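AztD protein (PDB 6CMK) acts as a periplasmic zinc chaperone of the AztABCD transport system, binding zinc and handing one ion directly to the solute-binding protein AztC. Local coordinates at residues A68-S73 / I79-G84; Y363-L368 / F393-V398. All coordinates share one frame; numbering follows the deposited sequence.

Contact 1 of 2, residues A68-S73 / I79-G84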
ATOM      1  N   ALA B  68      26.928   4.272  11.996  1.00 19.18           N
ATOM      2  CA  ALA B  68      26.055   4.077  10.852  1.00 18.61           C
ATOM      3  C   ALA B  68      25.062   5.216  10.678  1.00 17.73           C
ATOM      4  O   ALA B  68      24.635   5.851  11.647  1.00 21.07           O
ATOM      5  CB  ALA B  68      25.258   2.768  10.979  1.00 21.27           C
ATOM      6  N   ASN B  69      24.703   5.452   9.417  1.00 16.95           N
ATOM      7  CA  ASN B  69      23.475   6.123   9.031  1.00 18.50           C
ATOM      8  C   ASN B  69      22.457   5.044   8.672  1.00 20.11           C
ATOM      9  O   ASN B  69      22.822   3.964   8.209  1.00 19.47           O
ATOM     10  CB  ASN B  69      23.705   7.067   7.842  1.00 26.09           C
ATOM     11  CG  ASN B  69      24.660   8.221   8.163  1.00 48.50           C
ATOM     12  OD1 ASN B  69      25.320   8.751   7.267  1.00 51.53           O
ATOM     13  ND2 ASN B  69      24.739   8.610   9.434  1.00 49.87           N
ATOM     14  N   LEU B  70      21.179   5.318   8.909  1.00 14.63           N
ATOM     15  CA  LEU B  70      20.160   4.283   8.791  1.00 16.67           C
ATOM     16  C   LEU B  70      19.118   4.646   7.748  1.00 17.95           C
ATOM     17  O   LEU B  70      18.694   5.803   7.647  1.00 16.51           O
ATOM     18  CB  LEU B  70      19.460   4.030  10.139  1.00 18.33           C
ATOM     19  CG  LEU B  70      20.349   3.508  11.269  1.00 15.33           C
ATOM     20  CD1 LEU B  70      19.582   3.413  12.571  1.00 16.52           C
ATOM     21  CD2 LEU B  70      20.916   2.153  10.920  1.00 18.37           C
ATOM     22  N   SER B  71      18.696   3.633   6.989  1.00 15.98           N
ATOM     23  CA  SER B  71      17.597   3.755   6.047  1.00 16.40           C
ATOM     24  C   SER B  71      16.713   2.522   6.151  1.00 17.50           C
ATOM     25  O   SER B  71      17.201   1.407   6.360  1.00 15.60           O
ATOM     26  CB  SER B  71      18.086   3.901   4.598  1.00 19.36           C
ATOM     27  OG  SER B  71      18.775   5.118   4.387  1.00 22.22           O
ATOM     28  N   ARG B  72      15.412   2.725   5.978  1.00 16.10           N
ATOM     29  CA  ARG B  72      14.465   1.624   5.922  1.00 11.38           C
ATOM     30  C   ARG B  72      13.986   1.425   4.495  1.00 12.80           C
ATOM     31  O   ARG B  72      13.976   2.352   3.686  1.00 16.43           O
ATOM     32  CB  ARG B  72      13.247   1.865   6.825  1.00 12.69           C
ATOM     33  CG  ARG B  72      12.446   3.117   6.499  1.00 16.97           C
ATOM     34  CD  ARG B  72      11.043   3.066   7.100  1.00 16.63           C
ATOM     35  NE  ARG B  72      10.152   2.179   6.347  1.00 15.45           N
ATOM     36  CZ  ARG B  72       8.904   1.897   6.713  1.00 14.31           C
ATOM     37  NH1 ARG B  72       8.396   2.417   7.823  1.00 16.16           N
ATOM     38  NH2 ARG B  72       8.152   1.101   5.969  1.00 12.18           N
ATOM     39  N   SER B  73      13.569   0.197   4.206  1.00 14.85           N
ATOM     40  CA  SER B  73      12.900  -0.094   2.950  1.00 13.41           C
ATOM     41  C   SER B  73      11.451   0.366   3.016  1.00 15.99           C
ATOM     42  O   SER B  73      10.887   0.566   4.093  1.00 15.42           O
ATOM     43  CB  SER B  73      12.933  -1.586   2.648  1.00 14.61           C
ATOM     44  OG  SER B  73      12.110  -2.280   3.567  1.00 13.95           O
ATOM     45  N   ILE B  79      16.305  -2.940   7.196  1.00 14.20           N
ATOM     46  CA  ILE B  79      16.989  -1.736   7.639  1.00 16.14           C
ATOM     47  C   ILE B  79      18.415  -1.836   7.125  1.00 14.52           C
ATOM     48  O   ILE B  79      19.056  -2.877   7.288  1.00 16.20           O
ATOM     49  CB  ILE B  79      17.010  -1.619   9.177  1.00 16.98           C
ATOM     50  CG1 ILE B  79      15.614  -1.764   9.783  1.00 19.79           C
ATOM     51  CG2 ILE B  79      17.688  -0.324   9.610  1.00 19.94           C
ATOM     52  CD1 ILE B  79      14.665  -0.711   9.354  1.00 17.77           C
ATOM     53  N   PHE B  80      18.908  -0.774   6.510  1.00 15.40           N
ATOM     54  CA  PHE B  80      20.283  -0.735   6.032  1.00 16.91           C
ATOM     55  C   PHE B  80      21.085   0.259   6.857  1.00 15.12           C
ATOM     56  O   PHE B  80      20.609   1.353   7.168  1.00 17.25           O
ATOM     57  CB  PHE B  80      20.327  -0.393   4.543  1.00 16.74           C
ATOM     58  CG  PHE B  80      19.784  -1.497   3.676  1.00 19.58           C
ATOM     59  CD1 PHE B  80      18.426  -1.638   3.494  1.00 24.39           C
ATOM     60  CD2 PHE B  80      20.630  -2.410   3.080  1.00 28.64           C
ATOM     61  CE1 PHE B  80      17.919  -2.667   2.709  1.00 24.05           C
ATOM     62  CE2 PHE B  80      20.132  -3.439   2.297  1.00 32.71           C
ATOM     63  CZ  PHE B  80      18.772  -3.563   2.115  1.00 27.31           C
ATOM     64  N   ALA B  81      22.290  -0.154   7.231  1.00 17.37           N
ATOM     65  CA  ALA B  81      23.166   0.612   8.111  1.00 17.30           C
ATOM     66  C   ALA B  81      24.414   0.963   7.305  1.00 16.30           C
ATOM     67  O   ALA B  81      25.302   0.122   7.113  1.00 17.58           O
ATOM     68  CB  ALA B  81      23.496  -0.180   9.373  1.00 20.70           C
ATOM     69  N   ILE B  82      24.459   2.198   6.820  1.00 16.63           N
ATOM     70  CA  ILE B  82      25.523   2.664   5.943  1.00 17.50           C
ATOM     71  C   ILE B  82      26.646   3.200   6.823  1.00 21.34           C
ATOM     72  O   ILE B  82      26.437   4.128   7.615  1.00 19.12           O
ATOM     73  CB  ILE B  82      25.009   3.742   4.972  1.00 18.23           C
ATOM     74  CG1 ILE B  82      24.038   3.161   3.934  1.00 20.29           C
ATOM     75  CG2 ILE B  82      26.176   4.373   4.217  1.00 21.46           C
ATOM     76  CD1 ILE B  82      22.625   2.846   4.420  1.00 18.65           C
ATOM     77  N   GLN B  83      27.842   2.627   6.672  1.00 19.17           N
ATOM     78  CA  GLN B  83      29.002   2.947   7.504  1.00 21.97           C
ATOM     79  C   GLN B  83      30.097   3.539   6.617  1.00 21.30           C
ATOM     80  O   GLN B  83      31.008   2.842   6.169  1.00 21.79           O
ATOM     81  CB  GLN B  83      29.460   1.695   8.233  1.00 18.66           C
ATOM     82  CG  GLN B  83      28.382   1.116   9.141  1.00 22.89           C
ATOM     83  CD  GLN B  83      28.497  -0.381   9.321  1.00 23.75           C
ATOM     84  OE1 GLN B  83      29.476  -0.874   9.862  1.00 22.32           O
ATOM     85  NE2 GLN B  83      27.489  -1.115   8.848  1.00 19.32           N
ATOM     86  N   GLY B  84      30.008   4.847   6.385  1.00 22.58           N
ATOM     87  CA  GLY B  84      30.877   5.483   5.406  1.00 19.83           C
ATOM     88  C   GLY B  84      32.349   5.295   5.707  1.00 25.43           C
ATOM     89  O   GLY B  84      33.141   5.001   4.808  1.00 29.29           O
TER
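Phe-80 presents the edge of its ring to 68-73: the carbonyl oxygen of Ser-71 lies near the ring plane, 4.4 Å from Phe-80 CD1. The ring also meets that of Phe-127, with planes about 30° apart, and touches Ile-134. Arg-72 supplies a second flat group. Its NE donates to Ser-73 O at 2.9 Å, with the acceptor in the guanidinium plane, which helps fix the rotation of the group. In Gln-83 the amide NE2 reaches Ala-81 O at 3.1 Å, approaching from above the carbonyl plane, while OE1 accepts from Lys-65 N and Gly-66 N; both ends of this buried amide are thus held.

Between the strands, Asn-69 and Ile-82 form one antiparallel hydrogen-bonded pair and Ser-71 and Phe-80 another, each closed by two backbone bonds. The bond from Phe-80 N to Ser-71 O is the straightest, 172° at the hydrogen. Leu-70/Ala-81 and Arg-72/Ile-79 are non-hydrogen-bonded pairs whose side chains share a face. There Ala-81 CB is touched by two neighbours at equal range, Leu-70 CD2 and Ala-68 CB, each at 3.8 Å. With CG1 beside the backbone N (chi1 -52°), Ile-79 carries CD1 across to Arg-72 CB, 3.9 Å away.

Leu-70 and Ile-79 on this face pack on Val-396 of strand 392-403, whereas Ser-71, Phe-80 and Ile-82 on the other press on strand 124-130. The side chain of Ile-82 is about 8 Å from that of His-126, a ligand of high-affinity zinc site 1. Strand 69-72 begins its antiparallel blade, so the arrangement is the first hairpin of a β-propeller blade, packed between its two neighbours.

Contact 2 of 2, residues Y363-L368 / F393-V398; sequences YVTDPL and FNIVAV
Thr-365 meets Phe-393 and Ile-395 where two blades of the eight-bladed β-propeller lie face against face. Strand 361-366 belongs to the last complete blade, and strand 392-403 is the C-terminal strand that joins the N-terminal strand 32-42 in the blade closing the ring. The two strands run nearly antiparallel, at 162°, but their axes come no nearer than 7.5 Å, so side chains rather than backbone ladders bridge them.

Ile-395 fills the middle of the interface. CG1 is anti to the backbone N (chi1 -179°) and the chain continues extended, which sends CD1 across toward strand 361-366. CD1 lies 4.1 Å from Tyr-363 CB and equally close to Thr-365 CG2, while the other branch, CG2, comes to 4.0 Å from the same threonine methyl. The side chains of Ile-395 and Thr-365 pass alongside each other in opposite directions. Beyond them Ile-395 also touches Ala-356 and Ile-40, and Tyr-363 packs on Leu-38, extending this apolar seam into both sheets; the phenol oxygen of Tyr-363 is bonded to the carbonyl of Ala-53.

Phe-393 contributes through its main chain. Its side chain sets out away from strand 361-366, and its ring meets His-43 edge-to-face, with Asn-394 ND2 over one face near the rim. Phe-393 and Asn-394 together oppose Ala-41 in a classic β bulge.

The hydroxyl of Thr-365 serves two backbone groups: it accepts from Arg-354 N and donates across the interface to Phe-393 O, so this buried polar atom is satisfied on both counts. The threonine methyl packs against that carbonyl, with CG2 3.5 Å from its oxygen. The donated bond, Thr-365 OG1 to Phe-393 O, spans 3.0 Å and meets a lone pair in the carbonyl plane.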
ATOM      1  N   TYR B 363       9.255  10.464  17.978  1.00 13.47           N
ATOM      2  CA  TYR B 363      10.455  10.100  18.725  1.00 15.68           C
ATOM      3  C   TYR B 363      11.584  11.042  18.343  1.00 14.94           C
ATOM      4  O   TYR B 363      11.864  11.233  17.156  1.00 16.78           O
ATOM      5  CB  TYR B 363      10.867   8.649  18.447  1.00 15.11           C
ATOM      6  CG  TYR B 363       9.801   7.665  18.810  1.00 13.64           C
ATOM      7  CD1 TYR B 363       8.715   7.457  17.967  1.00 16.43           C
ATOM      8  CD2 TYR B 363       9.841   6.978  20.016  1.00 15.35           C
ATOM      9  CE1 TYR B 363       7.710   6.585  18.308  1.00 16.30           C
ATOM     10  CE2 TYR B 363       8.835   6.090  20.359  1.00 18.81           C
ATOM     11  CZ  TYR B 363       7.779   5.900  19.489  1.00 16.71           C
ATOM     12  OH  TYR B 363       6.760   5.022  19.817  1.00 22.82           O
ATOM     13  N   VAL B 364      12.233  11.625  19.347  1.00 16.34           N
ATOM     14  CA  VAL B 364      13.311  12.580  19.128  1.00 15.08           C
ATOM     15  C   VAL B 364      14.509  12.111  19.933  1.00 15.66           C
ATOM     16  O   VAL B 364      14.431  12.016  21.163  1.00 18.33           O
ATOM     17  CB  VAL B 364      12.912  14.011  19.540  1.00 16.57           C
ATOM     18  CG1 VAL B 364      14.088  14.961  19.329  1.00 18.86           C
ATOM     19  CG2 VAL B 364      11.697  14.483  18.753  1.00 17.59           C
ATOM     20  N   THR B 365      15.614  11.816  19.253  1.00 15.61           N
ATOM     21  CA  THR B 365      16.809  11.429  19.977  1.00 17.00           C
ATOM     22  C   THR B 365      17.437  12.655  20.622  1.00 17.81           C
ATOM     23  O   THR B 365      17.388  13.763  20.080  1.00 18.60           O
ATOM     24  CB  THR B 365      17.819  10.741  19.066  1.00 17.75           C
ATOM     25  OG1 THR B 365      18.200  11.616  17.995  1.00 20.84           O
ATOM     26  CG2 THR B 365      17.226   9.463  18.494  1.00 20.19           C
ATOM     27  N   ASP B 366      17.999  12.445  21.804  1.00 17.77           N
ATOM     28  CA  ASP B 366      18.679  13.491  22.568  1.00 18.31           C
ATOM     29  C   ASP B 366      20.045  12.915  22.895  1.00 22.65           C
ATOM     30  O   ASP B 366      20.282  12.443  24.016  1.00 23.49           O
ATOM     31  CB  ASP B 366      17.896  13.883  23.823  1.00 18.66           C
ATOM     32  CG  ASP B 366      18.427  15.143  24.467  1.00 26.99           C
ATOM     33  OD1 ASP B 366      19.560  15.537  24.126  1.00 31.25           O
ATOM     34  OD2 ASP B 366      17.726  15.736  25.321  1.00 27.02           O
ATOM     35  N   PRO B 367      20.971  12.923  21.929  1.00 24.01           N
ATOM     36  CA  PRO B 367      22.209  12.144  22.113  1.00 21.62           C
ATOM     37  C   PRO B 367      23.012  12.540  23.343  1.00 25.52           C
ATOM     38  O   PRO B 367      23.548  11.659  24.023  1.00 26.33           O
ATOM     39  CB  PRO B 367      22.986  12.390  20.809  1.00 23.55           C
ATOM     40  CG  PRO B 367      22.261  13.471  20.072  1.00 24.91           C
ATOM     41  CD  PRO B 367      20.851  13.475  20.569  1.00 21.31           C
ATOM     42  N   LEU B 368      23.097  13.831  23.659  1.00 24.44           N
ATOM     43  CA  LEU B 368      23.897  14.262  24.799  1.00 28.69           C
ATOM     44  C   LEU B 368      23.307  13.825  26.133  1.00 28.01           C
ATOM     45  O   LEU B 368      24.016  13.855  27.142  1.00 26.01           O
ATOM     46  CB  LEU B 368      24.059  15.784  24.774  1.00 33.38           C
ATOM     47  CG  LEU B 368      24.754  16.342  23.530  1.00 42.07           C
ATOM     48  CD1 LEU B 368      25.060  17.821  23.707  1.00 46.23           C
ATOM     49  CD2 LEU B 368      26.025  15.566  23.200  1.00 37.97           C
ATOM     50  N   PHE B 393      21.587   8.598  18.046  1.00 20.40           N
ATOM     51  CA  PHE B 393      21.706   9.624  17.020  1.00 21.32           C
ATOM     52  C   PHE B 393      20.710   9.379  15.889  1.00 21.15           C
ATOM     53  O   PHE B 393      19.568   9.845  15.959  1.00 21.00           O
ATOM     54  CB  PHE B 393      23.163   9.653  16.539  1.00 17.53           C
ATOM     55  CG  PHE B 393      23.462  10.692  15.508  1.00 20.40           C
ATOM     56  CD1 PHE B 393      22.936  11.964  15.596  1.00 18.76           C
ATOM     57  CD2 PHE B 393      24.319  10.400  14.466  1.00 19.85           C
ATOM     58  CE1 PHE B 393      23.228  12.921  14.638  1.00 22.31           C
ATOM     59  CE2 PHE B 393      24.618  11.345  13.515  1.00 20.38           C
ATOM     60  CZ  PHE B 393      24.077  12.606  13.596  1.00 26.66           C
ATOM     61  N   ASN B 394      21.109   8.647  14.852  1.00 15.86           N
ATOM     62  CA  ASN B 394      20.209   8.377  13.736  1.00 17.99           C
ATOM     63  C   ASN B 394      19.129   7.376  14.126  1.00 16.36           C
ATOM     64  O   ASN B 394      19.372   6.426  14.871  1.00 17.24           O
ATOM     65  CB  ASN B 394      20.984   7.837  12.534  1.00 22.57           C
ATOM     66  CG  ASN B 394      21.940   8.852  11.950  1.00 27.73           C
ATOM     67  OD1 ASN B 394      23.112   8.554  11.690  1.00 28.42           O
ATOM     68  ND2 ASN B 394      21.455  10.062  11.746  1.00 20.17           N
ATOM     69  N   ILE B 395      17.929   7.577  13.592  1.00 18.53           N
ATOM     70  CA  ILE B 395      16.796   6.756  13.994  1.00 15.94           C
ATOM     71  C   ILE B 395      15.855   6.573  12.808  1.00 15.37           C
ATOM     72  O   ILE B 395      15.585   7.508  12.046  1.00 16.96           O
ATOM     73  CB  ILE B 395      16.083   7.381  15.220  1.00 16.58           C
ATOM     74  CG1 ILE B 395      14.900   6.518  15.660  1.00 17.78           C
ATOM     75  CG2 ILE B 395      15.623   8.807  14.924  1.00 17.81           C
ATOM     76  CD1 ILE B 395      14.340   6.942  17.012  1.00 16.24           C
ATOM     77  N   VAL B 396      15.373   5.342  12.642  1.00 14.26           N
ATOM     78  CA  VAL B 396      14.278   5.047  11.723  1.00 12.73           C
ATOM     79  C   VAL B 396      13.311   4.111  12.435  1.00 14.16           C
ATOM     80  O   VAL B 396      13.659   3.446  13.413  1.00 15.67           O
ATOM     81  CB  VAL B 396      14.740   4.431  10.379  1.00 14.23           C
ATOM     82  CG1 VAL B 396      15.620   5.420   9.609  1.00 17.06           C
ATOM     83  CG2 VAL B 396      15.454   3.093  10.598  1.00 17.33           C
ATOM     84  N   ALA B 397      12.076   4.078  11.936  1.00 13.80           N
ATOM     85  CA  ALA B 397      11.002   3.293  12.533  1.00 13.98           C
ATOM     86  C   ALA B 397      10.241   2.539  11.453  1.00 11.32           C
ATOM     87  O   ALA B 397      10.015   3.070  10.365  1.00 14.23           O
ATOM     88  CB  ALA B 397      10.011   4.184  13.291  1.00 14.02           C
ATOM     89  N   VAL B 398       9.823   1.314  11.767  1.00 11.84           N
ATOM     90  CA  VAL B 398       8.948   0.539  10.890  1.00 13.00           C
ATOM     91  C   VAL B 398       7.808  -0.037  11.720  1.00 13.06           C
ATOM     92  O   VAL B 398       7.876  -0.114  12.948  1.00 12.80           O
ATOM     93  CB  VAL B 398       9.688  -0.611  10.159  1.00 14.81           C
ATOM     94  CG1 VAL B 398      10.858  -0.076   9.341  1.00 14.83           C
ATOM     95  CG2 VAL B 398      10.147  -1.698  11.137  1.00 18.27           C
TER

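Overall arrangement
Both contacts are largely buried, with centres about 13 Å apart, and strand 392-403 links them: contact 2 contains part of it, and contact 1 packs on its other side. Contact 1 joins neighbouring strands within one blade, so a backbone ladder does most of the work and 443 Å² is buried. Contact 2 joins two blades, relying on apolar side chains and one hydroxyl to bury 252 Å². Contact 1 comes nearer zinc site 1, while contact 2 lies away from the zinc sites. Two polar links connect them, Asn-69 ND2 to Asn-394 OD1 and Arg-72 NH1 to Ala-397 O, tying the first hairpin to the ring-closing strand.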